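Local coordinates for DNA repair protein RAD7 (Saccharomyces cerevisiae, PDB 5ZB2) that takes part in global genome nucleotide excision repair within the GGR complex, this C-terminal leucine-rich-repeat part of the protein being bound to Elc1, at residues Ser283-Phe288 with Ile312-Leu317. Numbering follows the deposited sequence.
Sequences SLSYFF and IIELLL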
ATOM      1  N   SER A 283     -50.097   3.850  25.081  1.00 36.04           N
ATOM      2  CA  SER A 283     -49.927   4.036  23.643  1.00 36.42           C
ATOM      3  C   SER A 283     -49.452   2.753  22.970  1.00 35.13           C
ATOM      4  O   SER A 283     -49.948   2.389  21.898  1.00 31.00           O
ATOM      5  CB  SER A 283     -48.954   5.183  23.367  1.00 35.06           C
ATOM      6  OG  SER A 283     -47.626   4.840  23.724  1.00 37.39           O
ATOM      7  N   LEU A 284     -48.506   2.041  23.591  1.00 36.59           N
ATOM      8  CA  LEU A 284     -47.978   0.829  22.972  1.00 37.18           C
ATOM      9  C   LEU A 284     -48.999  -0.301  23.008  1.00 36.65           C
ATOM     10  O   LEU A 284     -49.094  -1.085  22.055  1.00 35.80           O
ATOM     11  CB  LEU A 284     -46.680   0.400  23.655  1.00 38.77           C
ATOM     12  CG  LEU A 284     -45.449   1.279  23.384  1.00 42.07           C
ATOM     13  CD1 LEU A 284     -44.221   0.671  24.027  1.00 42.19           C
ATOM     14  CD2 LEU A 284     -45.193   1.492  21.893  1.00 38.78           C
ATOM     15  N   SER A 285     -49.773  -0.404  24.090  1.00 33.69           N
ATOM     16  CA  SER A 285     -50.867  -1.369  24.111  1.00 37.69           C
ATOM     17  C   SER A 285     -51.851  -1.074  22.989  1.00 36.35           C
ATOM     18  O   SER A 285     -52.261  -1.974  22.248  1.00 36.65           O
ATOM     19  CB  SER A 285     -51.579  -1.343  25.464  1.00 40.26           C
ATOM     20  OG  SER A 285     -50.732  -1.807  26.498  1.00 52.37           O
ATOM     21  N   TYR A 286     -52.224   0.199  22.843  1.00 35.29           N
ATOM     22  CA  TYR A 286     -53.130   0.612  21.776  1.00 35.28           C
ATOM     23  C   TYR A 286     -52.591   0.200  20.413  1.00 38.26           C
ATOM     24  O   TYR A 286     -53.340  -0.298  19.563  1.00 37.18           O
ATOM     25  CB  TYR A 286     -53.330   2.127  21.866  1.00 33.42           C
ATOM     26  CG  TYR A 286     -53.988   2.802  20.687  1.00 35.16           C
ATOM     27  CD1 TYR A 286     -55.373   2.834  20.562  1.00 33.72           C
ATOM     28  CD2 TYR A 286     -53.228   3.455  19.725  1.00 33.42           C
ATOM     29  CE1 TYR A 286     -55.979   3.472  19.500  1.00 34.11           C
ATOM     30  CE2 TYR A 286     -53.827   4.096  18.658  1.00 35.35           C
ATOM     31  CZ  TYR A 286     -55.202   4.101  18.553  1.00 34.12           C
ATOM     32  OH  TYR A 286     -55.801   4.736  17.496  1.00 32.93           O
ATOM     33  N   PHE A 287     -51.285   0.366  20.200  1.00 36.96           N
ATOM     34  CA  PHE A 287     -50.698   0.074  18.898  1.00 36.13           C
ATOM     35  C   PHE A 287     -50.595  -1.427  18.657  1.00 37.89           C
ATOM     36  O   PHE A 287     -50.900  -1.911  17.562  1.00 36.97           O
ATOM     37  CB  PHE A 287     -49.321   0.730  18.796  1.00 36.87           C
ATOM     38  CG  PHE A 287     -48.518   0.255  17.630  1.00 37.13           C
ATOM     39  CD1 PHE A 287     -48.915   0.543  16.334  1.00 36.10           C
ATOM     40  CD2 PHE A 287     -47.359  -0.475  17.829  1.00 35.76           C
ATOM     41  CE1 PHE A 287     -48.174   0.104  15.255  1.00 37.55           C
ATOM     42  CE2 PHE A 287     -46.607  -0.916  16.754  1.00 38.46           C
ATOM     43  CZ  PHE A 287     -47.015  -0.629  15.464  1.00 38.44           C
ATOM     44  N   PHE A 288     -50.146  -2.181  19.664  1.00 38.61           N
ATOM     45  CA  PHE A 288     -49.925  -3.610  19.467  1.00 39.43           C
ATOM     46  C   PHE A 288     -51.231  -4.362  19.229  1.00 43.44           C
ATOM     47  O   PHE A 288     -51.245  -5.345  18.479  1.00 45.37           O
ATOM     48  CB  PHE A 288     -49.186  -4.201  20.672  1.00 40.63           C
ATOM     49  CG  PHE A 288     -47.728  -3.816  20.752  1.00 40.55           C
ATOM     50  CD1 PHE A 288     -46.957  -3.681  19.606  1.00 39.81           C
ATOM     51  CD2 PHE A 288     -47.133  -3.591  21.978  1.00 39.95           C
ATOM     52  CE1 PHE A 288     -45.622  -3.330  19.688  1.00 40.44           C
ATOM     53  CE2 PHE A 288     -45.795  -3.242  22.065  1.00 42.40           C
ATOM     54  CZ  PHE A 288     -45.041  -3.110  20.923  1.00 42.61           C
ATOM     55  N   ILE A 312     -46.514  -5.356  27.233  1.00 39.26           N
ATOM     56  CA  ILE A 312     -45.841  -6.617  26.933  1.00 40.02           C
ATOM     57  C   ILE A 312     -46.856  -7.704  26.604  1.00 41.85           C
ATOM     58  O   ILE A 312     -46.624  -8.540  25.721  1.00 41.06           O
ATOM     59  CB  ILE A 312     -44.941  -7.032  28.112  1.00 41.09           C
ATOM     60  CG1 ILE A 312     -43.973  -5.902  28.482  1.00 39.73           C
ATOM     61  CG2 ILE A 312     -44.172  -8.308  27.783  1.00 40.60           C
ATOM     62  CD1 ILE A 312     -43.138  -5.390  27.332  1.00 38.44           C
ATOM     63  N   ILE A 313     -47.984  -7.724  27.316  1.00 43.69           N
ATOM     64  CA  ILE A 313     -49.006  -8.737  27.061  1.00 44.15           C
ATOM     65  C   ILE A 313     -49.578  -8.563  25.661  1.00 44.39           C
ATOM     66  O   ILE A 313     -49.681  -9.525  24.890  1.00 45.66           O
ATOM     67  CB  ILE A 313     -50.106  -8.673  28.138  1.00 46.22           C
ATOM     68  CG1 ILE A 313     -49.521  -9.049  29.504  1.00 47.55           C
ATOM     69  CG2 ILE A 313     -51.274  -9.597  27.784  1.00 48.00           C
ATOM     70  CD1 ILE A 313     -50.497  -8.921  30.660  1.00 49.72           C
ATOM     71  N   GLU A 314     -49.963  -7.333  25.310  1.00 44.41           N
ATOM     72  CA  GLU A 314     -50.494  -7.084  23.973  1.00 45.02           C
ATOM     73  C   GLU A 314     -49.479  -7.461  22.901  1.00 44.76           C
ATOM     74  O   GLU A 314     -49.851  -7.969  21.837  1.00 46.01           O
ATOM     75  CB  GLU A 314     -50.903  -5.617  23.833  1.00 43.89           C
ATOM     76  CG  GLU A 314     -52.111  -5.206  24.674  1.00 46.85           C
ATOM     77  CD  GLU A 314     -53.408  -5.876  24.233  1.00 52.77           C
ATOM     78  OE1 GLU A 314     -53.431  -6.498  23.150  1.00 52.11           O
ATOM     79  OE2 GLU A 314     -54.407  -5.779  24.976  1.00 67.35           O
ATOM     80  N   LEU A 315     -48.191  -7.221  23.162  1.00 41.86           N
ATOM     81  CA  LEU A 315     -47.154  -7.617  22.213  1.00 42.30           C
ATOM     82  C   LEU A 315     -47.163  -9.126  21.993  1.00 43.94           C
ATOM     83  O   LEU A 315     -47.202  -9.601  20.852  1.00 44.49           O
ATOM     84  CB  LEU A 315     -45.781  -7.154  22.710  1.00 41.66           C
ATOM     85  CG  LEU A 315     -44.561  -7.648  21.921  1.00 41.68           C
ATOM     86  CD1 LEU A 315     -44.562  -7.099  20.504  1.00 42.25           C
ATOM     87  CD2 LEU A 315     -43.267  -7.276  22.635  1.00 43.72           C
ATOM     88  N   LEU A 316     -47.127  -9.897  23.081  1.00 43.49           N
ATOM     89  CA  LEU A 316     -47.045 -11.351  22.966  1.00 46.47           C
ATOM     90  C   LEU A 316     -48.309 -11.939  22.348  1.00 49.22           C
ATOM     91  O   LEU A 316     -48.231 -12.831  21.495  1.00 51.23           O
ATOM     92  CB  LEU A 316     -46.791 -11.965  24.342  1.00 48.97           C
ATOM     93  CG  LEU A 316     -45.509 -11.517  25.046  1.00 46.09           C
ATOM     94  CD1 LEU A 316     -45.539 -11.945  26.497  1.00 47.43           C
ATOM     95  CD2 LEU A 316     -44.279 -12.077  24.349  1.00 47.97           C
ATOM     96  N   LEU A 317     -49.480 -11.458  22.763  1.00 46.58           N
ATOM     97  CA  LEU A 317     -50.740 -12.035  22.308  1.00 48.90           C
ATOM     98  C   LEU A 317     -51.112 -11.645  20.882  1.00 49.36           C
ATOM     99  O   LEU A 317     -52.072 -12.203  20.341  1.00 52.32           O
ATOM    100  CB  LEU A 317     -51.871 -11.630  23.256  1.00 49.58           C
ATOM    101  CG  LEU A 317     -52.086 -12.543  24.468  1.00 55.33           C
ATOM    102  CD1 LEU A 317     -50.794 -12.758  25.236  1.00 56.67           C
ATOM    103  CD2 LEU A 317     -53.157 -11.968  25.386  1.00 55.87           C
TER
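The helical segments 283-288 and 312-317, from helices 281-290 and 309-320, run nearly parallel, their axes 15° apart and 8.4 Å from each other at closest approach; the closest CA atoms across them are those of Phe288 and Leu315, 5.6 Å apart. The Phe288 ring lies against Leu315: CD1 of the leucine sits over one ring face in a CH-pi contact, 4.1 Å from the ring centroid and 14° off its normal, while Leu315 CB rests 3.9 Å from Phe288 CD2. In Leu315, CG anti to the backbone N (chi1 172°) brings the branch to the ring, and chi2 turns CD1 over the face, offset toward CE1 and CZ. Nearer the outside, Glu314 adds only its aliphatic part, CB packing on Phe288 CB at 3.9 Å and CG on Ser285 CB at 4.0 Å; the Ser285 hydroxyl turns back to the Thr281 carbonyl of its own helix. Exchanging Phe288 for an alanine takes the ring from Leu315 CD1 and would probably open a gap between the helices near Leu293, a loop residue touching both side chains. These are successive helices on the convex side of the leucine-rich-repeat solenoid, separated in sequence by strand 298-300; helix 251-261 packs against the first, through Ser283, Tyr286 and Phe287.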